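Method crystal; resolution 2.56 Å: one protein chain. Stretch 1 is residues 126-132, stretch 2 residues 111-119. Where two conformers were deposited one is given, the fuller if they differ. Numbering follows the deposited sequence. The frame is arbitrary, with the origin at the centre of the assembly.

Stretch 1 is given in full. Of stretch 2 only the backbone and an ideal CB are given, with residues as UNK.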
ATOM      1  N   THR A 126      -3.657  13.145  -7.277  1.00 58.68           N
ATOM      2  CA  THR A 126      -3.288  12.150  -6.265  1.00 56.63           C
ATOM      3  C   THR A 126      -4.347  11.046  -6.187  1.00 58.21           C
ATOM      4  O   THR A 126      -3.998   9.867  -6.103  1.00 56.67           O
ATOM      5  CB  THR A 126      -3.054  12.824  -4.900  1.00 64.68           C
ATOM      6  OG1 THR A 126      -2.273  14.008  -5.083  1.00 67.59           O
ATOM      7  CG2 THR A 126      -2.368  11.895  -3.901  1.00 60.88           C
HETATM    8  N   MSE A 127      -5.647  11.435  -6.227  1.00 54.01           N
HETATM    9  CA  MSE A 127      -6.767  10.493  -6.181  1.00 52.61           C
HETATM   10  C   MSE A 127      -6.716   9.525  -7.374  1.00 54.30           C
HETATM   11  O   MSE A 127      -6.917   8.323  -7.194  1.00 52.73           O
HETATM   12  CB  MSE A 127      -8.109  11.251  -6.149  1.00 56.06           C
HETATM   13  CG  MSE A 127      -9.309  10.346  -5.876  1.00 63.19           C
HETATM   14 SE   MSE A 127      -9.278   9.571  -4.085  0.75 70.51          SE
HETATM   15  CE  MSE A 127      -9.939  11.105  -3.115  1.00 68.71           C
ATOM     16  N   GLN A 128      -6.399  10.051  -8.580  1.00 51.00           N
ATOM     17  CA  GLN A 128      -6.293   9.268  -9.817  1.00 50.56           C
ATOM     18  C   GLN A 128      -5.243   8.153  -9.696  1.00 52.34           C
ATOM     19  O   GLN A 128      -5.526   7.011 -10.046  1.00 51.04           O
ATOM     20  CB  GLN A 128      -5.963  10.194 -11.008  1.00 53.26           C
ATOM     21  CG  GLN A 128      -5.886   9.484 -12.371  1.00 62.44           C
ATOM     22  CD  GLN A 128      -7.235   9.024 -12.874  1.00 78.74           C
ATOM     23  OE1 GLN A 128      -8.287   9.602 -12.556  1.00 72.80           O
ATOM     24  NE2 GLN A 128      -7.227   7.996 -13.709  1.00 70.60           N
ATOM     25  N   VAL A 129      -4.037   8.493  -9.195  1.00 48.11           N
ATOM     26  CA  VAL A 129      -2.922   7.552  -9.018  1.00 46.54           C
ATOM     27  C   VAL A 129      -3.268   6.465  -7.976  1.00 46.62           C
ATOM     28  O   VAL A 129      -2.993   5.286  -8.209  1.00 45.71           O
ATOM     29  CB  VAL A 129      -1.603   8.309  -8.664  1.00 51.31           C
ATOM     30  CG1 VAL A 129      -0.486   7.342  -8.269  1.00 50.42           C
ATOM     31  CG2 VAL A 129      -1.161   9.205  -9.819  1.00 52.47           C
ATOM     32  N   ILE A 130      -3.900   6.865  -6.848  1.00 40.81           N
ATOM     33  CA  ILE A 130      -4.284   5.937  -5.775  1.00 38.73           C
ATOM     34  C   ILE A 130      -5.339   4.916  -6.244  1.00 41.53           C
ATOM     35  O   ILE A 130      -5.156   3.715  -6.050  1.00 40.90           O
ATOM     36  CB  ILE A 130      -4.746   6.722  -4.495  1.00 41.59           C
ATOM     37  CG1 ILE A 130      -3.573   7.544  -3.855  1.00 42.20           C
ATOM     38  CG2 ILE A 130      -5.446   5.803  -3.462  1.00 41.02           C
ATOM     39  CD1 ILE A 130      -2.413   6.703  -3.097  1.00 49.78           C
ATOM     40  N   ARG A 131      -6.415   5.393  -6.885  1.00 37.97           N
ATOM     41  CA  ARG A 131      -7.552   4.547  -7.264  1.00 37.24           C
ATOM     42  C   ARG A 131      -7.506   3.937  -8.684  1.00 39.96           C
ATOM     43  O   ARG A 131      -8.230   2.971  -8.940  1.00 39.28           O
ATOM     44  CB  ARG A 131      -8.884   5.293  -7.034  1.00 38.08           C
ATOM     45  CG  ARG A 131      -9.168   5.580  -5.566  1.00 45.26           C
ATOM     46  CD  ARG A 131     -10.533   6.194  -5.359  1.00 52.76           C
ATOM     47  NE  ARG A 131     -10.814   6.399  -3.937  1.00 60.20           N
ATOM     48  CZ  ARG A 131     -11.929   6.947  -3.471  1.00 75.11           C
ATOM     49  NH1 ARG A 131     -12.878   7.351  -4.306  1.00 67.16           N
ATOM     50  NH2 ARG A 131     -12.105   7.100  -2.167  1.00 59.00           N
ATOM     51  N   HIS A 132      -6.695   4.506  -9.609  1.00 36.08           N
ATOM     52  CA  HIS A 132      -6.658   4.017 -11.003  1.00 36.11           C
ATOM     53  C   HIS A 132      -5.242   3.728 -11.556  1.00 39.85           C
ATOM     54  O   HIS A 132      -5.112   3.258 -12.690  1.00 38.93           O
ATOM     55  CB  HIS A 132      -7.420   4.980 -11.938  1.00 37.97           C
ATOM     56  CG  HIS A 132      -8.863   5.138 -11.581  1.00 41.84           C
ATOM     57  ND1 HIS A 132      -9.314   6.233 -10.863  1.00 44.32           N
ATOM     58  CD2 HIS A 132      -9.903   4.306 -11.805  1.00 43.44           C
ATOM     59  CE1 HIS A 132     -10.611   6.047 -10.703  1.00 43.93           C
ATOM     60  NE2 HIS A 132     -11.010   4.896 -11.245  1.00 43.93           N
ATOM     61  N   UNK A 111      -3.389   3.124   5.505  1.00 31.43           N
ATOM     62  CA  UNK A 111      -3.861   4.475   5.167  1.00 32.09           C
ATOM     63  C   UNK A 111      -4.111   4.583   3.638  1.00 37.81           C
ATOM     64  O   UNK A 111      -5.156   5.085   3.217  1.00 38.25           O
ATOM     65  CB  UNK A 111      -2.843   5.523   5.621  1.00 32.09           C
ATOM     66  N   UNK A 112      -3.181   4.047   2.826  1.00 34.83           N
ATOM     67  CA  UNK A 112      -3.304   4.033   1.364  1.00 34.99           C
ATOM     68  C   UNK A 112      -4.455   3.115   0.909  1.00 39.78           C
ATOM     69  O   UNK A 112      -5.131   3.417  -0.079  1.00 40.00           O
ATOM     70  CB  UNK A 112      -1.988   3.578   0.730  1.00 34.99           C
ATOM     71  N   UNK A 113      -4.681   2.001   1.647  1.00 36.02           N
ATOM     72  CA  UNK A 113      -5.752   1.046   1.357  1.00 35.56           C
ATOM     73  C   UNK A 113      -7.127   1.665   1.613  1.00 40.94           C
ATOM     74  O   UNK A 113      -8.041   1.470   0.804  1.00 40.75           O
ATOM     75  CB  UNK A 113      -5.580  -0.218   2.202  1.00 35.56           C
ATOM     76  N   UNK A 114      -7.280   2.413   2.747  1.00 38.26           N
ATOM     77  CA  UNK A 114      -8.551   3.053   3.091  0.50 38.86           C
ATOM     78  C   UNK A 114      -8.925   4.147   2.080  1.00 43.99           C
ATOM     79  O   UNK A 114     -10.105   4.366   1.830  1.00 44.86           O
ATOM     80  CB  UNK A 114      -8.475   3.647   4.499  0.50 38.86           C
ATOM     81  N   UNK A 115      -7.908   4.807   1.465  1.00 40.59           N
ATOM     82  CA  UNK A 115      -8.120   5.869   0.467  1.00 41.01           C
ATOM     83  C   UNK A 115      -8.877   5.359  -0.777  1.00 46.17           C
ATOM     84  O   UNK A 115      -9.498   6.153  -1.485  1.00 46.16           O
ATOM     85  CB  UNK A 115      -6.773   6.458   0.044  1.00 41.01           C
ATOM     86  N   UNK A 116      -8.824   4.030  -1.032  1.00 43.39           N
ATOM     87  CA  UNK A 116      -9.524   3.396  -2.154  1.00 43.94           C
ATOM     88  C   UNK A 116     -11.049   3.392  -1.960  1.00 52.44           C
ATOM     89  O   UNK A 116     -11.788   3.335  -2.945  1.00 53.24           O
ATOM     90  CB  UNK A 116      -9.023   1.962  -2.334  1.00 43.94           C
ATOM     91  N   UNK A 117     -11.517   3.396  -0.693  1.00 51.28           N
ATOM     92  CA  UNK A 117     -12.941   3.266  -0.382  1.00 53.30           C
ATOM     93  C   UNK A 117     -13.524   4.477   0.353  1.00 60.89           C
ATOM     94  O   UNK A 117     -14.643   4.896   0.049  1.00 62.12           O
ATOM     95  CB  UNK A 117     -13.164   2.010   0.462  1.00 53.30           C
ATOM     96  N   UNK A 118     -12.791   5.010   1.340  1.00 58.68           N
ATOM     97  CA  UNK A 118     -13.268   6.109   2.179  1.00 60.37           C
ATOM     98  C   UNK A 118     -13.277   7.473   1.474  1.00 64.59           C
ATOM     99  O   UNK A 118     -12.457   7.719   0.585  1.00 62.61           O
ATOM    100  CB  UNK A 118     -12.399   6.198   3.435  1.00 60.37           C
ATOM    101  N   UNK A 119     -14.208   8.368   1.891  1.00 63.37           N
ATOM    102  CA  UNK A 119     -14.305   9.729   1.350  1.00 64.34           C
ATOM    103  C   UNK A 119     -13.198  10.581   1.962  1.00 67.06           C
ATOM    104  O   UNK A 119     -13.382  11.179   3.029  1.00 67.26           O
ATOM    105  CB  UNK A 119     -15.679  10.341   1.631  1.00 64.34           C
TER

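Position 111 has helical backbone angles (-65/-44), and nothing of stretch 1 lies within 5.5 Å of its ideal CB. Stretch 1 therefore sets no preference, and any helix-compatible residue would fit. The deposited residue is I111, which makes no contact here.

At position 112 the CA-to-CB bond points sideways, and the ideal CB lies 5.0 Å from I130 CD1. That apolar methyl would tolerate a small residue or a larger aliphatic one. The residue is A112; its closest approach is through the backbone, with A112 O 4.2 Å from I130 CG2.

Position 113 points away from stretch 1 and position 114 is out of its reach, so polar, charged or aromatic side chains are equally acceptable at both. They are Y113 and K114, whose OH and NZ are hydrogen-bonded elsewhere in the structure.

Position 115 is the most constrained. Its bond runs sideways, yet the ideal CB is already 3.8 Å from I130 CG2, a normal van der Waals separation that favours a small apolar residue, although a larger one directed past the methyl cannot be excluded. The carbonyl matters as much and is independent of side-chain identity: it faces the extended R131 side chain (chi1 m, chi2 and chi3 t). The residue is A115. Its CB packs on I130 CG2, while A115 O accepts two hydrogen bonds, from R131 NE (2.8 Å, 148°) and R131 NH2 (2.9 Å, 141°). Because this oxygen lies near the guanidinium plane, both donors can reach it.

Position 116 has the CA nearest to stretch 1, 5.6 Å from the CA of R131, but its CB points away. The ideal CB is 4.9 Å from R131 CG and 5.4 Å from I130 CG2, so a flexible aliphatic chain that turns back, such as leucine, isoleucine or methionine, would find apolar surface. L116 does so with chi1 m and chi2 t: CD2 comes 4.3 Å from I130 CG2, 4.1 Å from R131 CG and 3.3 Å from I130 O. L116 O lies over a guanidinium face, 3.4 Å from R131 NE, at an angle too poor for a hydrogen bond.

Positions 117, 118 and 119 all point away and have no stretch 1 atom within 5.5 Å of their ideal CB, leaving polar or aromatic residues free. They are Y117, D118 and D119. The approach at 118 is through backbone: D118 O sits 2.8 Å from R131 NH2, near the guanidinium plane, but the poor angle rules out a hydrogen bond.

Stretch 2 111-119: IAYKALYDD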
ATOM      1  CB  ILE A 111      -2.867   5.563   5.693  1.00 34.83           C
ATOM      2  CG1 ILE A 111      -2.823   5.565   7.242  1.00 35.58           C
ATOM      3  CG2 ILE A 111      -3.226   6.956   5.147  1.00 35.23           C
ATOM      4  CD1 ILE A 111      -1.575   6.235   7.849  1.00 41.85           C
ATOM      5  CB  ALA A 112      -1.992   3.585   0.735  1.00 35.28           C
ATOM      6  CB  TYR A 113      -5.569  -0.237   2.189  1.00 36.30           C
ATOM      7  CG  TYR A 113      -6.669  -1.265   1.996  1.00 37.58           C
ATOM      8  CD1 TYR A 113      -6.681  -2.102   0.884  1.00 39.21           C
ATOM      9  CD2 TYR A 113      -7.648  -1.461   2.968  1.00 38.60           C
ATOM     10  CE1 TYR A 113      -7.683  -3.059   0.708  1.00 40.42           C
ATOM     11  CE2 TYR A 113      -8.650  -2.418   2.807  1.00 39.85           C
ATOM     12  CZ  TYR A 113      -8.661  -3.218   1.677  1.00 47.48           C
ATOM     13  OH  TYR A 113      -9.642  -4.164   1.520  1.00 48.26           O
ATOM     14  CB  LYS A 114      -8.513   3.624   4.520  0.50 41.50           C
ATOM     15  CG  LYS A 114      -8.732   2.582   5.613  0.50 49.81           C
ATOM     16  CD  LYS A 114      -8.921   3.247   6.977  0.50 58.44           C
ATOM     17  CE  LYS A 114      -9.377   2.268   8.028  0.50 66.15           C
ATOM     18  NZ  LYS A 114      -9.708   2.945   9.301  0.50 73.41           N
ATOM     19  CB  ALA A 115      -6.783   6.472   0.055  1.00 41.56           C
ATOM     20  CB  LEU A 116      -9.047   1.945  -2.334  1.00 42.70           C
ATOM     21  CG  LEU A 116      -7.613   1.738  -2.799  1.00 45.89           C
ATOM     22  CD1 LEU A 116      -7.176   0.320  -2.547  1.00 45.01           C
ATOM     23  CD2 LEU A 116      -7.450   2.098  -4.266  1.00 46.49           C
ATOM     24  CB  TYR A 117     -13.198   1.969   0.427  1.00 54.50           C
ATOM     25  CG  TYR A 117     -12.525   0.740  -0.158  1.00 55.35           C
ATOM     26  CD1 TYR A 117     -13.070   0.076  -1.254  1.00 57.00           C
ATOM     27  CD2 TYR A 117     -11.338   0.249   0.379  1.00 55.38           C
ATOM     28  CE1 TYR A 117     -12.437  -1.031  -1.817  1.00 56.04           C
ATOM     29  CE2 TYR A 117     -10.700  -0.861  -0.172  1.00 55.62           C
ATOM     30  CZ  TYR A 117     -11.257  -1.502  -1.268  1.00 62.60           C
ATOM     31  OH  TYR A 117     -10.637  -2.600  -1.807  1.00 64.15           O
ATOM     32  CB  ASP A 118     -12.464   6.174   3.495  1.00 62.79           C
ATOM     33  CG  ASP A 118     -12.620   4.943   4.392  1.00 78.05           C
ATOM     34  OD1 ASP A 118     -13.400   4.025   4.023  1.00 78.51           O
ATOM     35  OD2 ASP A 118     -11.962   4.897   5.459  1.00 87.13           O
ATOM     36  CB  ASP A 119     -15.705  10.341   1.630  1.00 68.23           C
ATOM     37  CG  ASP A 119     -15.980  11.673   0.923  1.00 83.25           C
ATOM     38  OD1 ASP A 119     -15.078  12.549   0.923  1.00 83.70           O
ATOM     39  OD2 ASP A 119     -17.125  11.873   0.459  1.00 92.11           O
TER
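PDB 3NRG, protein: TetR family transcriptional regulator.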